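Local coordinates for 2-hydroxyisobutyryl-CoA mutase large subunit (Aquincola tertiaricarbonis, PDB 4R3U), which acts with its small cobalamin-binding subunit to interconvert 2-hydroxyisobutyryl-CoA and (S)-3-hydroxybutyryl-CoA, at residues 99-104 and 126-131. Numbering follows the deposited sequence.
Sequences RQIAGF and STDFDM. With 5AD (5'-deoxyadenosine), chain G.
The pairing of A102 with T127 joins two neighbouring parallel strands of the TIM barrel at the ends that carry the active site. The amide of D128 bonds to A102 O at 3.0 Å (N-H...O 163°), and that of A102 to S126 O at 3.2 Å, a more bent bond. One step further back, a water accepts from S126 N and lies 2.6 Å from Q100 O, linking the strands. Beyond the pair, G103 CA lies 3.3 Å from D128 O; a CB here would clash with that oxygen, which suits glycine to the place.

On the barrel's inner side, I101 CG2 is packed tightly, perhaps too tightly in the model, against D128 CG, the two side chains crossing obliquely. With CG1 anti to the carbonyl carbon (chi1 -61°), it lies 3.5 Å from S126 OG, the tip of a short side chain, while CD1 reaches C1' of 5'-deoxyadenosine at 3.9 Å. An alanine at I101 would probably leave the D128 carboxylate without the CG2 methyl against it and open a gap beside S126 OG and the ribose. D128, which binds substrate and is thought to matter for stereospecificity, has OD2 3.3 Å from C8 of the nucleoside, while T178 holds OD1.

R99 lays CG against S126 CB (3.7 Å) and sends its guanidinium on to the CoA ligand, S174 and S375. On the outer side, A102 and T127 both meet F114 of helix 107-119, the connection of this beta-alpha-beta unit; strands 375-377 and 175-178 continue the sheet beyond 97-102 and 125-128 respectively.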
loop_
_atom_site.group_PDB
_atom_site.type_symbol
_atom_site.label_atom_id
_atom_site.label_comp_id
_atom_site.label_asym_id
_atom_site.label_seq_id
_atom_site.Cartn_x
_atom_site.Cartn_y
_atom_site.Cartn_z
ATOM N N ARG A 99 1.737 -12.176 12.726
ATOM C CA ARG A 99 1.379 -13.578 12.895
ATOM C C ARG A 99 0.759 -14.162 11.603
ATOM O O ARG A 99 -0.450 -14.032 11.346
ATOM C CB ARG A 99 0.427 -13.678 14.084
ATOM C CG ARG A 99 0.096 -15.094 14.491
ATOM C CD ARG A 99 -1.094 -15.159 15.421
ATOM N NE ARG A 99 -0.946 -14.307 16.602
ATOM C CZ ARG A 99 -0.237 -14.625 17.677
ATOM N NH1 ARG A 99 0.420 -15.775 17.732
ATOM N NH2 ARG A 99 -0.169 -13.791 18.699
ATOM N N GLN A 100 1.632 -14.814 10.800
ATOM C CA GLN A 100 1.319 -15.435 9.523
ATOM C C GLN A 100 0.877 -16.890 9.655
ATOM O O GLN A 100 1.533 -17.681 10.351
ATOM C CB GLN A 100 2.533 -15.343 8.579
ATOM C CG GLN A 100 2.939 -13.931 8.212
ATOM C CD GLN A 100 1.871 -13.163 7.492
ATOM O OE1 GLN A 100 1.329 -12.190 8.013
ATOM N NE2 GLN A 100 1.567 -13.560 6.269
ATOM N N ILE A 101 -0.205 -17.255 8.936
ATOM C CA ILE A 101 -0.732 -18.630 8.916
ATOM C C ILE A 101 0.296 -19.546 8.240
ATOM O O ILE A 101 0.894 -19.181 7.224
ATOM C CB ILE A 101 -2.102 -18.742 8.171
ATOM C CG1 ILE A 101 -3.231 -17.922 8.780
ATOM C CG2 ILE A 101 -2.485 -20.161 7.974
ATOM C CD1 ILE A 101 -4.146 -17.340 7.684
ATOM N N ALA A 102 0.469 -20.736 8.805
ATOM C CA ALA A 102 1.331 -21.807 8.308
ATOM C C ALA A 102 0.572 -23.127 8.543
ATOM O O ALA A 102 0.004 -23.333 9.626
ATOM C CB ALA A 102 2.664 -21.817 9.058
ATOM N N GLY A 103 0.547 -23.986 7.525
ATOM C CA GLY A 103 -0.114 -25.270 7.650
ATOM C C GLY A 103 -0.115 -26.064 6.373
ATOM O O GLY A 103 -0.660 -25.620 5.366
ATOM N N PHE A 104 0.518 -27.241 6.407
ATOM C CA PHE A 104 0.607 -28.229 5.326
ATOM C C PHE A 104 1.368 -29.451 5.806
ATOM O O PHE A 104 2.211 -29.351 6.702
ATOM C CB PHE A 104 1.218 -27.673 4.027
ATOM C CG PHE A 104 2.609 -27.098 4.142
ATOM C CD1 PHE A 104 2.800 -25.747 4.410
ATOM C CD2 PHE A 104 3.730 -27.894 3.925
ATOM C CE1 PHE A 104 4.084 -25.221 4.526
ATOM C CE2 PHE A 104 5.010 -27.360 4.007
ATOM C CZ PHE A 104 5.180 -26.030 4.312
ATOM N N SER A 126 0.858 -18.828 13.891
ATOM C CA SER A 126 -0.517 -19.110 13.503
ATOM C C SER A 126 -0.503 -20.454 12.784
ATOM O O SER A 126 0.377 -20.706 11.964
ATOM C CB SER A 126 -1.109 -18.008 12.620
ATOM O OG SER A 126 -2.416 -18.330 12.157
ATOM N N THR A 127 -1.449 -21.319 13.095
ATOM C CA THR A 127 -1.494 -22.644 12.488
ATOM C C THR A 127 -2.864 -22.932 11.882
ATOM O O THR A 127 -3.890 -22.812 12.574
ATOM C CB THR A 127 -1.138 -23.726 13.532
ATOM O OG1 THR A 127 -0.182 -23.228 14.487
ATOM C CG2 THR A 127 -0.680 -25.046 12.884
ATOM N N ASP A 128 -2.867 -23.307 10.591
ATOM C CA ASP A 128 -4.022 -23.786 9.848
ATOM C C ASP A 128 -3.926 -25.271 9.655
ATOM O O ASP A 128 -2.866 -25.799 9.339
ATOM C CB ASP A 128 -4.233 -23.058 8.519
ATOM C CG ASP A 128 -5.125 -21.848 8.735
ATOM O OD1 ASP A 128 -5.072 -21.271 9.854
ATOM O OD2 ASP A 128 -5.815 -21.425 7.752
ATOM N N PHE A 129 -5.042 -25.946 9.859
ATOM C CA PHE A 129 -5.155 -27.408 9.845
ATOM C C PHE A 129 -5.852 -27.927 8.598
ATOM O O PHE A 129 -6.557 -27.176 7.919
ATOM C CB PHE A 129 -5.864 -27.882 11.128
ATOM C CG PHE A 129 -5.154 -27.402 12.385
ATOM C CD1 PHE A 129 -4.123 -28.152 12.954
ATOM C CD2 PHE A 129 -5.474 -26.174 12.960
ATOM C CE1 PHE A 129 -3.421 -27.679 14.069
ATOM C CE2 PHE A 129 -4.756 -25.695 14.058
ATOM C CZ PHE A 129 -3.748 -26.462 14.620
ATOM N N ASP A 130 -5.611 -29.203 8.265
ATOM C CA ASP A 130 -6.257 -29.806 7.126
ATOM C C ASP A 130 -7.747 -30.099 7.441
ATOM O O ASP A 130 -8.170 -30.020 8.602
ATOM C CB ASP A 130 -5.491 -31.051 6.666
ATOM C CG ASP A 130 -5.409 -32.201 7.636
ATOM O OD1 ASP A 130 -6.154 -32.195 8.629
ATOM O OD2 ASP A 130 -4.671 -33.149 7.354
ATOM N N MET A 131 -8.508 -30.468 6.418
ATOM C CA MET A 131 -9.917 -30.787 6.547
ATOM C C MET A 131 -10.201 -31.919 7.504
ATOM O O MET A 131 -11.048 -31.709 8.367
ATOM C CB MET A 131 -10.574 -31.004 5.177
ATOM C CG MET A 131 -10.590 -29.773 4.294
ATOM S SD MET A 131 -10.979 -28.228 5.163
ATOM C CE MET A 131 -12.675 -28.417 5.585
HETATM N N1 5AD G . -0.908 -21.645 4.842
HETATM C C2 5AD G . -1.060 -20.260 4.786
HETATM N N3 5AD G . -2.357 -19.720 4.591
HETATM C C4 5AD G . -3.420 -20.552 4.554
HETATM N N9 5AD G . -4.727 -20.337 4.384
HETATM C C8 5AD G . -5.348 -21.512 4.519
HETATM N N7 5AD G . -4.450 -22.469 4.683
HETATM C C5 5AD G . -3.249 -21.880 4.726
HETATM C C6 5AD G . -2.020 -22.396 4.876
HETATM N N6 5AD G . -1.964 -23.714 4.969
HETATM C "C1'" 5AD G . -5.502 -19.085 4.412
HETATM C "C2'" 5AD G . -5.317 -18.166 3.255
HETATM C "C3'" 5AD G . -6.692 -17.529 3.149
HETATM C "C4'" 5AD G . -7.550 -18.172 4.240
HETATM C "C5'" 5AD G . -8.930 -18.503 3.683
HETATM O "O4'" 5AD G . -6.903 -19.402 4.440
HETATM O "O2'" 5AD G . -4.371 -17.153 3.620
HETATM O "O3'" 5AD G . -6.571 -16.107 3.341
HETATM O O HOH W 1 2.913 -19.315 11.833
#